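Local coordinates for protein acyl-homoserine-lactone synthase (Pseudomonas aeruginosa, PDB 1RO5) that catalyses the synthesis of the quorum-sensing signal N-(3-oxododecanoyl)homoserine lactone from S-adenosyl-L-methionine and an acyl group carried on acyl carrier protein, at residues 69-74 and 126-131; 78-83 and 139-144; 85-90 and 171-176; 130-135 and 178-183. One frame throughout, in Å; residues are numbered along the deposited sequence. Where two conformers were deposited one is given.

Contact 1: 69-74 and 126-131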
loop_
_atom_site.group_PDB
_atom_site.type_symbol
_atom_site.label_atom_id
_atom_site.label_comp_id
_atom_site.label_asym_id
_atom_site.label_seq_id
_atom_site.Cartn_x
_atom_site.Cartn_y
_atom_site.Cartn_z
ATOM N N TRP A 69 -2.899 -2.070 3.943
ATOM C CA TRP A 69 -1.872 -1.876 2.996
ATOM C C TRP A 69 -0.708 -2.603 3.627
ATOM O O TRP A 69 -0.567 -2.637 4.854
ATOM C CB TRP A 69 -1.541 -0.409 3.018
ATOM C CG TRP A 69 -1.965 0.256 1.829
ATOM C CD1 TRP A 69 -1.163 0.586 0.783
ATOM C CD2 TRP A 69 -3.297 0.677 1.471
ATOM N NE1 TRP A 69 -1.910 1.180 -0.214
ATOM C CE2 TRP A 69 -3.221 1.247 0.187
ATOM C CE3 TRP A 69 -4.548 0.626 2.105
ATOM C CZ2 TRP A 69 -4.343 1.766 -0.479
ATOM C CZ3 TRP A 69 -5.670 1.148 1.456
ATOM C CH2 TRP A 69 -5.561 1.695 0.169
ATOM N N ARG A 70 0.176 -3.151 2.801
ATOM C CA ARG A 70 1.378 -3.833 3.291
ATOM C C ARG A 70 2.592 -3.017 2.797
ATOM O O ARG A 70 2.589 -2.489 1.667
ATOM C CB ARG A 70 1.386 -5.261 2.701
ATOM C CG ARG A 70 2.673 -6.000 3.034
ATOM C CD ARG A 70 2.618 -7.462 2.655
ATOM N NE ARG A 70 2.607 -7.797 1.193
ATOM C CZ ARG A 70 2.349 -9.063 0.746
ATOM N NH1 ARG A 70 2.080 -10.049 1.626
ATOM N NH2 ARG A 70 2.378 -9.342 -0.581
ATOM N N ILE A 71 3.631 -2.980 3.598
ATOM C CA ILE A 71 4.836 -2.297 3.304
ATOM C C ILE A 71 6.009 -3.224 3.500
ATOM O O ILE A 71 6.092 -3.922 4.514
ATOM C CB ILE A 71 5.065 -1.139 4.318
ATOM C CG1 ILE A 71 3.999 -0.074 4.124
ATOM C CG2 ILE A 71 6.402 -0.453 4.016
ATOM C CD1 ILE A 71 2.871 -0.242 5.068
ATOM N N LEU A 72 6.952 -3.207 2.524
ATOM C CA LEU A 72 8.119 -4.131 2.524
ATOM C C LEU A 72 9.330 -3.295 2.249
ATOM O O LEU A 72 9.226 -2.363 1.318
ATOM C CB LEU A 72 8.003 -5.202 1.385
ATOM C CG LEU A 72 6.944 -6.252 1.669
ATOM C CD1 LEU A 72 6.867 -7.083 0.433
ATOM C CD2 LEU A 72 7.410 -7.113 2.854
ATOM N N ASP A 73 10.437 -3.556 2.982
ATOM C CA ASP A 73 11.742 -2.966 2.674
ATOM C C ASP A 73 12.206 -3.398 1.360
ATOM O O ASP A 73 12.061 -4.587 0.990
ATOM C CB ASP A 73 12.836 -3.393 3.712
ATOM C CG ASP A 73 12.441 -3.085 5.188
ATOM O OD1 ASP A 73 11.758 -2.072 5.521
ATOM O OD2 ASP A 73 12.741 -3.862 6.070
ATOM N N THR A 74 12.902 -2.493 0.656
ATOM C CA THR A 74 13.453 -2.867 -0.659
ATOM C C THR A 74 14.807 -3.453 -0.564
ATOM O O THR A 74 15.411 -3.863 -1.601
ATOM C CB THR A 74 13.573 -1.635 -1.665
ATOM O OG1 THR A 74 14.244 -0.577 -0.966
ATOM C CG2 THR A 74 12.140 -1.106 -1.953
ATOM N N ARG A 126 -1.801 9.791 3.950
ATOM C CA ARG A 126 -1.367 10.841 4.870
ATOM C C ARG A 126 -0.680 10.171 5.960
ATOM O O ARG A 126 0.369 10.650 6.347
ATOM C CB ARG A 126 -2.480 11.711 5.508
ATOM C CG ARG A 126 -3.425 12.339 4.516
ATOM C CD ARG A 126 -4.473 13.344 5.090
ATOM N NE ARG A 126 -4.871 14.143 3.933
ATOM C CZ ARG A 126 -5.648 15.240 3.947
ATOM N NH1 ARG A 126 -6.208 15.681 5.084
ATOM N NH2 ARG A 126 -5.880 15.892 2.811
ATOM N N ALA A 127 -1.304 9.137 6.524
ATOM C CA ALA A 127 -0.698 8.419 7.676
ATOM C C ALA A 127 0.566 7.666 7.232
ATOM O O ALA A 127 1.622 7.735 7.898
ATOM C CB ALA A 127 -1.717 7.406 8.257
ATOM N N LEU A 128 0.476 7.042 6.039
ATOM C CA LEU A 128 1.596 6.283 5.545
ATOM C C LEU A 128 2.815 7.125 5.192
ATOM O O LEU A 128 3.945 6.787 5.554
ATOM C CB LEU A 128 1.159 5.442 4.381
ATOM C CG LEU A 128 2.040 4.326 3.879
ATOM C CD1 LEU A 128 2.565 3.487 5.030
ATOM C CD2 LEU A 128 1.029 3.539 3.147
ATOM N N ALA A 129 2.585 8.246 4.505
ATOM C CA ALA A 129 3.703 9.076 4.072
ATOM C C ALA A 129 4.469 9.697 5.283
ATOM O O ALA A 129 5.646 9.959 5.250
ATOM C CB ALA A 129 3.209 10.120 3.157
ATOM N N ARG A 130 3.750 9.910 6.352
ATOM C CA ARG A 130 4.261 10.481 7.557
ATOM C C ARG A 130 5.097 9.501 8.384
ATOM O O ARG A 130 6.200 9.843 8.893
ATOM C CB ARG A 130 3.015 10.911 8.388
ATOM C CG ARG A 130 3.437 11.287 9.801
ATOM C CD ARG A 130 2.376 11.829 10.707
ATOM N NE ARG A 130 2.785 11.365 12.042
ATOM C CZ ARG A 130 1.979 10.731 12.911
ATOM N NH1 ARG A 130 0.700 10.492 12.584
ATOM N NH2 ARG A 130 2.454 10.340 14.114
ATOM N N TYR A 131 4.540 8.301 8.581
ATOM C CA TYR A 131 5.246 7.212 9.161
ATOM C C TYR A 131 6.478 6.911 8.347
ATOM O O TYR A 131 7.507 6.652 8.887
ATOM C CB TYR A 131 4.388 5.990 9.130
ATOM C CG TYR A 131 5.044 4.765 9.798
ATOM C CD1 TYR A 131 5.044 4.636 11.207
ATOM C CD2 TYR A 131 5.592 3.751 9.036
ATOM C CE1 TYR A 131 5.591 3.506 11.817
ATOM C CE2 TYR A 131 6.177 2.585 9.639
ATOM C CZ TYR A 131 6.203 2.486 11.037
ATOM O OH TYR A 131 6.761 1.330 11.666
#

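Contact 2: 78-83 and 139-144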
loop_
_atom_site.group_PDB
_atom_site.type_symbol
_atom_site.label_atom_id
_atom_site.label_comp_id
_atom_site.label_asym_id
_atom_site.label_seq_id
_atom_site.Cartn_x
_atom_site.Cartn_y
_atom_site.Cartn_z
ATOM N N TYR A 78 10.650 -8.030 -2.462
ATOM C CA TYR A 78 9.402 -7.306 -2.534
ATOM C C TYR A 78 8.755 -7.565 -3.878
ATOM O O TYR A 78 9.416 -8.114 -4.759
ATOM C CB TYR A 78 9.604 -5.807 -2.186
ATOM C CG TYR A 78 10.482 -5.044 -3.122
ATOM C CD1 TYR A 78 9.938 -4.284 -4.122
ATOM C CD2 TYR A 78 11.876 -5.111 -2.998
ATOM C CE1 TYR A 78 10.707 -3.566 -4.966
ATOM C CE2 TYR A 78 12.700 -4.387 -3.861
ATOM C CZ TYR A 78 12.056 -3.569 -4.810
ATOM O OH TYR A 78 12.817 -2.846 -5.726
ATOM N N MET A 79 7.441 -7.303 -4.020
ATOM C CA MET A 79 6.658 -7.886 -5.138
ATOM C C MET A 79 7.148 -7.244 -6.477
ATOM O O MET A 79 7.156 -7.915 -7.507
ATOM C CB MET A 79 5.146 -7.598 -4.998
ATOM C CG MET A 79 4.535 -8.103 -3.676
ATOM S SD MET A 79 2.765 -8.167 -3.622
ATOM C CE MET A 79 2.543 -9.803 -4.668
ATOM N N LEU A 80 7.618 -5.993 -6.496
ATOM C CA LEU A 80 7.935 -5.370 -7.809
ATOM C C LEU A 80 9.188 -6.123 -8.344
ATOM O O LEU A 80 9.264 -6.433 -9.516
ATOM C CB LEU A 80 8.316 -3.901 -7.671
ATOM C CG LEU A 80 8.385 -2.976 -8.845
ATOM C CD1 LEU A 80 9.007 -1.636 -8.669
ATOM C CD2 LEU A 80 8.200 -3.475 -10.248
ATOM N N LYS A 81 10.104 -6.418 -7.438
ATOM C CA LYS A 81 11.398 -7.004 -7.792
ATOM C C LYS A 81 11.224 -8.472 -8.019
ATOM O O LYS A 81 11.841 -9.017 -8.951
ATOM C CB LYS A 81 12.434 -6.784 -6.692
ATOM C CG LYS A 81 13.846 -7.318 -7.016
ATOM C CD LYS A 81 14.887 -7.593 -5.904
ATOM C CE LYS A 81 15.745 -6.442 -5.452
ATOM N NZ LYS A 81 15.807 -6.419 -3.869
ATOM N N ASN A 82 10.373 -9.147 -7.215
ATOM C CA ASN A 82 10.414 -10.594 -7.280
ATOM C C ASN A 82 9.171 -11.238 -7.768
ATOM O O ASN A 82 9.184 -12.442 -7.828
ATOM C CB ASN A 82 10.790 -11.175 -5.917
ATOM C CG ASN A 82 12.154 -10.711 -5.444
ATOM O OD1 ASN A 82 12.299 -9.836 -4.551
ATOM N ND2 ASN A 82 13.162 -11.212 -6.089
ATOM N N THR A 83 8.082 -10.503 -7.996
ATOM C CA THR A 83 6.897 -11.100 -8.525
ATOM C C THR A 83 6.531 -10.383 -9.865
ATOM O O THR A 83 5.995 -10.997 -10.821
ATOM C CB THR A 83 5.678 -10.977 -7.441
ATOM O OG1 THR A 83 5.952 -11.813 -6.265
ATOM C CG2 THR A 83 4.393 -11.533 -7.989
ATOM N N THR A 139 11.079 7.595 -0.752
ATOM C CA THR A 139 10.376 7.060 -1.875
ATOM C C THR A 139 9.573 5.795 -1.534
ATOM O O THR A 139 10.072 4.851 -0.907
ATOM C CB THR A 139 11.372 6.671 -2.966
ATOM O OG1 THR A 139 12.133 7.782 -3.378
ATOM C CG2 THR A 139 10.592 6.233 -4.341
ATOM N N LEU A 140 8.364 5.757 -2.028
ATOM C CA LEU A 140 7.556 4.563 -2.038
ATOM C C LEU A 140 7.391 3.986 -3.451
ATOM O O LEU A 140 7.114 4.737 -4.432
ATOM C CB LEU A 140 6.221 4.915 -1.478
ATOM C CG LEU A 140 6.314 5.341 0.007
ATOM C CD1 LEU A 140 4.934 5.595 0.500
ATOM C CD2 LEU A 140 6.999 4.377 0.991
ATOM N N VAL A 141 7.638 2.693 -3.651
ATOM C CA VAL A 141 7.312 2.121 -4.924
ATOM C C VAL A 141 6.120 1.142 -4.759
ATOM O O VAL A 141 5.834 0.678 -3.654
ATOM C CB VAL A 141 8.525 1.418 -5.534
ATOM C CG1 VAL A 141 9.591 2.430 -5.833
ATOM C CG2 VAL A 141 9.063 0.272 -4.626
ATOM N N THR A 142 5.387 0.876 -5.824
ATOM C CA THR A 142 4.290 -0.064 -5.723
ATOM C C THR A 142 3.891 -0.557 -7.112
ATOM O O THR A 142 4.078 0.135 -8.096
ATOM C CB THR A 142 3.123 0.586 -4.960
ATOM O OG1 THR A 142 2.031 -0.328 -4.851
ATOM C CG2 THR A 142 2.572 1.780 -5.793
ATOM N N VAL A 143 3.302 -1.727 -7.194
ATOM C CA VAL A 143 2.631 -2.188 -8.406
ATOM C C VAL A 143 1.156 -2.055 -8.104
ATOM O O VAL A 143 0.653 -2.703 -7.169
ATOM C CB VAL A 143 2.968 -3.635 -8.735
ATOM C CG1 VAL A 143 2.047 -4.277 -9.852
ATOM C CG2 VAL A 143 4.352 -3.714 -9.221
ATOM N N THR A 144 0.478 -1.202 -8.862
ATOM C CA THR A 144 -0.930 -0.993 -8.651
ATOM C C THR A 144 -1.605 -0.863 -10.069
ATOM O O THR A 144 -0.987 -1.306 -11.107
ATOM C CB THR A 144 -1.185 0.175 -7.652
ATOM O OG1 THR A 144 -2.581 0.244 -7.399
ATOM C CG2 THR A 144 -0.827 1.525 -8.254
#

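Contact 3: 85-90 and 171-176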
loop_
_atom_site.group_PDB
_atom_site.type_symbol
_atom_site.label_atom_id
_atom_site.label_comp_id
_atom_site.label_asym_id
_atom_site.label_seq_id
_atom_site.Cartn_x
_atom_site.Cartn_y
_atom_site.Cartn_z
ATOM N N PRO A 85 8.650 -8.416 -12.048
ATOM C CA PRO A 85 9.828 -7.722 -12.599
ATOM C C PRO A 85 9.584 -7.137 -14.021
ATOM O O PRO A 85 10.159 -6.139 -14.286
ATOM C CB PRO A 85 10.947 -8.786 -12.585
ATOM C CG PRO A 85 10.270 -10.084 -12.209
ATOM C CD PRO A 85 8.844 -9.868 -11.881
ATOM N N GLU A 86 8.711 -7.683 -14.856
ATOM C CA GLU A 86 8.362 -7.113 -16.197
ATOM C C GLU A 86 8.017 -5.649 -16.104
ATOM O O GLU A 86 8.314 -4.854 -17.009
ATOM C CB GLU A 86 7.112 -7.795 -16.842
ATOM C CG GLU A 86 6.766 -9.207 -16.386
ATOM C CD GLU A 86 6.129 -9.356 -14.941
ATOM O OE1 GLU A 86 6.896 -9.790 -14.031
ATOM O OE2 GLU A 86 4.872 -9.154 -14.727
ATOM N N LEU A 87 7.412 -5.214 -14.987
ATOM C CA LEU A 87 6.970 -3.829 -14.896
ATOM C C LEU A 87 8.145 -2.898 -14.671
ATOM O O LEU A 87 8.000 -1.653 -14.697
ATOM C CB LEU A 87 5.910 -3.657 -13.831
ATOM C CG LEU A 87 4.582 -4.377 -14.158
ATOM C CD1 LEU A 87 3.482 -4.224 -13.094
ATOM C CD2 LEU A 87 3.966 -3.929 -15.433
ATOM N N LEU A 88 9.301 -3.479 -14.392
ATOM C CA LEU A 88 10.548 -2.675 -14.290
ATOM C C LEU A 88 11.041 -2.197 -15.685
ATOM O O LEU A 88 11.899 -1.338 -15.765
ATOM C CB LEU A 88 11.652 -3.585 -13.688
ATOM C CG LEU A 88 11.543 -3.715 -12.173
ATOM C CD1 LEU A 88 12.513 -4.738 -11.611
ATOM C CD2 LEU A 88 11.688 -2.222 -11.551
ATOM N N HIS A 89 10.573 -2.852 -16.757
ATOM C CA HIS A 89 11.031 -2.595 -18.138
ATOM C C HIS A 89 12.572 -2.620 -18.243
ATOM O O HIS A 89 13.169 -1.692 -18.728
ATOM C CB HIS A 89 10.351 -1.302 -18.678
ATOM C CG HIS A 89 8.864 -1.481 -18.812
ATOM N ND1 HIS A 89 8.301 -2.292 -19.799
ATOM C CD2 HIS A 89 7.843 -1.145 -17.968
ATOM C CE1 HIS A 89 6.998 -2.410 -19.575
ATOM N NE2 HIS A 89 6.688 -1.670 -18.514
ATOM N N GLY A 90 13.192 -3.629 -17.665
ATOM C CA GLY A 90 14.631 -3.747 -17.746
ATOM C C GLY A 90 15.420 -2.800 -16.855
ATOM O O GLY A 90 16.639 -2.985 -16.743
ATOM N N GLU A 171 -6.552 -6.635 -15.123
ATOM C CA GLU A 171 -6.205 -5.206 -14.869
ATOM C C GLU A 171 -5.116 -4.714 -15.867
ATOM O O GLU A 171 -4.363 -5.526 -16.443
ATOM C CB GLU A 171 -5.714 -4.968 -13.428
ATOM C CG GLU A 171 -6.580 -5.524 -12.285
ATOM C CD GLU A 171 -7.947 -4.895 -12.170
ATOM O OE1 GLU A 171 -8.775 -5.440 -11.440
ATOM O OE2 GLU A 171 -8.238 -3.845 -12.810
ATOM N N ARG A 172 -5.043 -3.388 -16.022
ATOM C CA ARG A 172 -3.884 -2.698 -16.541
ATOM C C ARG A 172 -3.033 -2.263 -15.389
ATOM O O ARG A 172 -3.360 -1.351 -14.649
ATOM C CB ARG A 172 -4.303 -1.512 -17.410
ATOM C CG ARG A 172 -4.969 -2.019 -18.755
ATOM C CD ARG A 172 -5.387 -0.889 -19.723
ATOM N NE ARG A 172 -6.257 0.049 -18.987
ATOM C CZ ARG A 172 -6.216 1.360 -19.118
ATOM N NH1 ARG A 172 -5.308 1.921 -19.966
ATOM N NH2 ARG A 172 -7.054 2.100 -18.362
ATOM N N ALA A 173 -1.928 -2.913 -15.211
ATOM C CA ALA A 173 -1.130 -2.680 -13.982
ATOM C C ALA A 173 0.070 -1.871 -14.364
ATOM O O ALA A 173 0.493 -1.966 -15.492
ATOM C CB ALA A 173 -0.685 -3.992 -13.417
ATOM N N VAL A 174 0.653 -1.111 -13.436
ATOM C CA VAL A 174 1.838 -0.365 -13.693
ATOM C C VAL A 174 2.640 -0.323 -12.394
ATOM O O VAL A 174 2.049 -0.410 -11.318
ATOM C CB VAL A 174 1.374 1.095 -14.127
ATOM C CG1 VAL A 174 0.330 1.744 -13.062
ATOM C CG2 VAL A 174 2.535 2.021 -14.472
ATOM N N ALA A 175 3.970 -0.153 -12.466
ATOM C CA ALA A 175 4.874 0.095 -11.332
ATOM C C ALA A 175 5.075 1.583 -11.189
ATOM O O ALA A 175 5.521 2.260 -12.146
ATOM C CB ALA A 175 6.287 -0.532 -11.570
ATOM N N LEU A 176 4.806 2.101 -9.983
ATOM C CA LEU A 176 4.961 3.482 -9.744
ATOM C C LEU A 176 6.095 3.805 -8.767
ATOM O O LEU A 176 6.340 3.061 -7.841
ATOM C CB LEU A 176 3.646 3.943 -9.124
ATOM C CG LEU A 176 2.407 3.793 -9.987
ATOM C CD1 LEU A 176 1.321 4.348 -9.131
ATOM C CD2 LEU A 176 2.448 4.573 -11.317
HETATM O O HOH W 1 5.572 -0.107 -15.036
#

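Contact 4: 130-135 and 178-183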
loop_
_atom_site.group_PDB
_atom_site.type_symbol
_atom_site.label_atom_id
_atom_site.label_comp_id
_atom_site.label_asym_id
_atom_site.label_seq_id
_atom_site.Cartn_x
_atom_site.Cartn_y
_atom_site.Cartn_z
ATOM N N ARG A 130 3.750 9.910 6.352
ATOM C CA ARG A 130 4.261 10.481 7.557
ATOM C C ARG A 130 5.097 9.501 8.384
ATOM O O ARG A 130 6.200 9.843 8.893
ATOM C CB ARG A 130 3.015 10.911 8.388
ATOM C CG ARG A 130 3.437 11.287 9.801
ATOM C CD ARG A 130 2.376 11.829 10.707
ATOM N NE ARG A 130 2.785 11.365 12.042
ATOM C CZ ARG A 130 1.979 10.731 12.911
ATOM N NH1 ARG A 130 0.700 10.492 12.584
ATOM N NH2 ARG A 130 2.454 10.340 14.114
ATOM N N TYR A 131 4.540 8.301 8.581
ATOM C CA TYR A 131 5.246 7.212 9.161
ATOM C C TYR A 131 6.478 6.911 8.347
ATOM O O TYR A 131 7.507 6.652 8.887
ATOM C CB TYR A 131 4.388 5.990 9.130
ATOM C CG TYR A 131 5.044 4.765 9.798
ATOM C CD1 TYR A 131 5.044 4.636 11.207
ATOM C CD2 TYR A 131 5.592 3.751 9.036
ATOM C CE1 TYR A 131 5.591 3.506 11.817
ATOM C CE2 TYR A 131 6.177 2.585 9.639
ATOM C CZ TYR A 131 6.203 2.486 11.037
ATOM O OH TYR A 131 6.761 1.330 11.666
ATOM N N SER A 132 6.399 6.963 7.039
ATOM C CA SER A 132 7.593 6.687 6.286
ATOM C C SER A 132 8.631 7.823 6.431
ATOM O O SER A 132 9.858 7.580 6.559
ATOM C CB SER A 132 7.271 6.476 4.828
ATOM O OG SER A 132 6.082 5.720 4.718
ATOM N N LEU A 133 8.158 9.062 6.414
ATOM C CA LEU A 133 9.095 10.208 6.434
ATOM C C LEU A 133 9.792 10.215 7.819
ATOM O O LEU A 133 10.963 10.380 7.887
ATOM C CB LEU A 133 8.416 11.568 6.096
ATOM C CG LEU A 133 8.118 11.703 4.614
ATOM C CD1 LEU A 133 7.072 12.785 4.459
ATOM C CD2 LEU A 133 9.405 12.110 3.953
ATOM N N GLN A 134 9.051 9.921 8.880
ATOM C CA GLN A 134 9.646 9.778 10.179
ATOM C C GLN A 134 10.559 8.604 10.345
ATOM O O GLN A 134 11.206 8.508 11.351
ATOM C CB GLN A 134 8.591 9.697 11.230
ATOM C CG GLN A 134 7.953 11.111 11.434
ATOM C CD GLN A 134 6.738 11.116 12.372
ATOM O OE1 GLN A 134 6.106 12.192 12.564
ATOM N NE2 GLN A 134 6.386 9.912 12.944
ATOM N N ASN A 135 10.582 7.680 9.376
ATOM C CA ASN A 135 11.522 6.573 9.408
ATOM C C ASN A 135 12.529 6.757 8.300
ATOM O O ASN A 135 13.096 5.837 7.864
ATOM C CB ASN A 135 10.794 5.234 9.388
ATOM C CG ASN A 135 10.258 4.863 10.758
ATOM O OD1 ASN A 135 10.999 4.325 11.542
ATOM N ND2 ASN A 135 8.994 5.188 11.067
ATOM N N ILE A 178 6.654 6.862 -5.919
ATOM C CA ILE A 178 5.901 7.943 -5.348
ATOM C C ILE A 178 6.973 8.635 -4.522
ATOM O O ILE A 178 7.346 8.085 -3.473
ATOM C CB ILE A 178 4.875 7.509 -4.340
ATOM C CG1 ILE A 178 3.635 6.864 -4.928
ATOM C CG2 ILE A 178 4.169 8.726 -3.751
ATOM C CD1 ILE A 178 3.711 5.500 -5.201
ATOM N N GLU A 179 7.477 9.817 -4.953
ATOM C CA GLU A 179 8.492 10.572 -4.175
ATOM C C GLU A 179 7.856 11.224 -3.000
ATOM O O GLU A 179 6.805 11.876 -3.137
ATOM C CB GLU A 179 9.155 11.568 -5.075
ATOM C CG GLU A 179 9.790 10.844 -6.266
ATOM C CD GLU A 179 11.017 10.093 -5.852
ATOM O OE1 GLU A 179 11.549 10.322 -4.692
ATOM O OE2 GLU A 179 11.422 9.249 -6.660
ATOM N N LEU A 180 8.382 11.021 -1.806
ATOM C CA LEU A 180 7.712 11.721 -0.670
ATOM C C LEU A 180 8.320 13.175 -0.428
ATOM O O LEU A 180 8.605 13.581 0.716
ATOM C CB LEU A 180 7.746 10.874 0.635
ATOM C CG LEU A 180 7.345 9.359 0.508
ATOM C CD1 LEU A 180 7.468 8.688 1.833
ATOM C CD2 LEU A 180 5.872 9.329 0.040
ATOM N N ASN A 181 8.535 13.907 -1.526
ATOM C CA ASN A 181 9.145 15.219 -1.463
ATOM C C ASN A 181 8.065 16.257 -1.100
ATOM O O ASN A 181 6.926 15.979 -0.609
ATOM C CB ASN A 181 9.838 15.514 -2.820
ATOM C CG ASN A 181 8.874 15.383 -3.974
ATOM O OD1 ASN A 181 7.668 15.496 -3.776
ATOM N ND2 ASN A 181 9.375 15.102 -5.159
ATOM N N ALA A 182 8.439 17.509 -1.371
ATOM C CA ALA A 182 7.697 18.709 -1.027
ATOM C C ALA A 182 6.382 18.723 -1.766
ATOM O O ALA A 182 5.265 19.026 -1.168
ATOM C CB ALA A 182 8.654 20.005 -1.456
ATOM N N LYS A 183 6.462 18.450 -3.068
ATOM C CA LYS A 183 5.218 18.467 -3.829
ATOM C C LYS A 183 4.105 17.499 -3.232
ATOM O O LYS A 183 2.844 17.903 -2.960
ATOM C CB LYS A 183 5.534 18.213 -5.278
ATOM C CG LYS A 183 4.269 18.198 -6.104
ATOM C CD LYS A 183 4.641 17.472 -7.399
ATOM C CE LYS A 183 3.401 16.982 -8.122
ATOM N NZ LYS A 183 3.736 17.249 -9.525
#

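Contact 1: 69-74 and 126-131
Ile71 and Leu128 meet where helix 118-133 lies against strand 64-73, one helical layer of the alpha-beta-alpha sandwich on its central sheet. Their side chains run antiparallel past each other, each directed from its own backbone toward the opposite segment. The ethyl branch of Ile71 does the touching because CG1 sits beside the backbone N, opposite the carbonyl carbon (chi1 -67°). In Leu128, CG trans to its own N (chi1 -166°) carries the branch point toward the strand, from where CD1 meets Ile71 and CD2 lies toward Trp69. In the conformer given, CD2 of Leu128 approaches the indole obliquely, 4.4 Å from CD1 of Trp69. The backbones themselves stay well apart, 9.2 Å between CA of Trp69 and CA of Leu128, and no hydrogen bond crosses, so the join rests on apolar side chains alone. Neighbouring strands add to the buried layer: Met57 of strand 55-61 also touches Leu128, and Leu102 of strand 99-107 touches Ile71. Arg70, between the two contact residues, points away from the helix and pairs with Asp47 and Asp50. The tightest approach joins two methyls, CD1 of Ile71 and CD1 of Leu128, 3.7 Å apart.

Contact 2: 78-83 and 139-144
The Tyr78 ring is the one flat group at this interface, and it meets Val141 obliquely, CE1 lying 4.2 Å from CG2 of Val141, with the two side chains crossing at about a right angle. One ring face carries CB of Lys81, 3.7 Å above the plane and displaced toward the rim. The phenol oxygen is hydrogen-bonded to the carbonyl of Pro94. Beside the ring, Leu80 reaches strand 139-145 of the central sheet. Its CG, trans to the backbone N (chi1 -166°), is carried toward the strand, where CD2 stands 4.0 Å from CG2 of Val143 and CD1 is 4.4 Å from CB of Val141. The two valines lie on the same side of the strand; Thr142 between them points away, and its OG1 bonds to the carbonyl O of Leu102. Tyr78 occupies the N-cap position of helix 79-82. Separately, its N donates to OD1 of Asn82 across the turn at 3.2 Å, in the carbonyl plane and on a lone pair. Glu101 of strand 99-107 receives the N-H of Met79. No hydrogen bond spans the segments, so apolar contact joins them, while Tyr78 N and OH and Met79 N bond elsewhere.

Contact 3: 85-90 and 171-176
Leu87 fills the apolar part of this contact, pressing the short 3-10 turn 85-88 onto strand 171-179 of the mixed central sheet. Its CB lies 3.9 Å from CB of Ala175, and its CD1 is 4.2 Å from CB of Ala173, so one leucine spans two small residues of the strand. With CG beside the backbone N and opposite the carbonyl carbon (chi1 -66°), the branches run along the strand from Ala175 toward Ala173. Val174, whose CB points away from the turn, contributes backbone instead: CD1 of Leu87 approaches its carbonyl carbon at 4.1 Å. The small alanine side chains are consistent with this close approach, CA of Leu87 being 5.7 Å from CA of Ala175. Val143 of the adjacent strand and Leu166 of strand 166-168 also touch Leu87.

The polar part is a water bridge. Water 1 donates to the carbonyl O of Leu87 at 2.9 Å and accepts from N of Ala175 at 3.0 Å, linking the two backbones where no direct hydrogen bond crosses. The same water lies at the edge of the His89 ring, in its plane, while one face of that ring has the carbonyl O of Glu86 over its centre. NE2 of His89 is bonded to the carbonyl of Pro164.

Within the turn, the N-H groups of Leu88 and His89 return to the carbonyls of Pro85 and Glu86, the i to i-3 pattern of a 3-10 helix. Apolar contact accounts for the side-chain part of the interface, and the bridging water supplies a hydrogen-bonding partner to a carbonyl and an amide that do not meet directly.

Contact 4: 130-135 and 178-183
The later part of helix 118-133 rests here on the connection that leads from sheet strand 171-179 into helix 182-189, on a helical side of the alpha-beta-alpha sandwich. Leu180, in the loop between strand and helix, touches two consecutive helix residues, Ser132 and Leu133. Its CD1 lies 3.7 Å from CB of Ser132, and its CB is 3.9 Å from CD2 of Leu133. The two leucine side chains meet at a slant. Leu133 keeps CG beside its own N (chi1 -75°), which directs the branch toward the loop, where CD2 lies 3.6 Å from the carbonyl O of Leu180. That carbonyl has its hydrogen-bond partner in the side chain of Gln185, which also packs on Leu133.

Ser132 contributes its CB to the contact; its OG turns back to the carbonyl of Leu128, one turn earlier in the helix, satisfying a buried hydroxyl locally. Beyond the leucines, Leu140 of strand 139-145 touches both Ser132 and Leu180 and extends the apolar patch toward the sheet.

A side chain also ties back to the helix. ND2 of Asn135 donates to the carbonyl O of Tyr131 at 3.0 Å, nearly straight at 171°, with the donor tilted 20° from the carbonyl plane; the same ND2 stands over the centre of one face of the Tyr131 ring. At the other segment, Asn181 takes the N-cap position of helix 182-189. No hydrogen bond crosses between 130-135 and 178-183, which implies that apolar contact joins them, while Ser132 OG, Asn135 ND2 and Leu180 O are each bonded elsewhere.

Overall arrangement
From the N terminus, strand 64-73 supplies the first half of contact 1, and helix 79-82 and the turn 85-90 follow with the first halves of contacts 2 and 3. The chain closes these loops in the same order, at helix 118-133, strand 139-145 and strand 171-179, so the three cross and none nests. Contact 4 starts on the helix where contact 1 ends, sharing Arg130 and Tyr131, and also crosses contacts 2 and 3. Contacts 2 and 3, centres about 9 Å apart, are linked through neighbouring antiparallel strands; contacts 3 and 4 share strand 171-179, centres about 22 Å apart. Together they bind the central sheet to helical and turn elements.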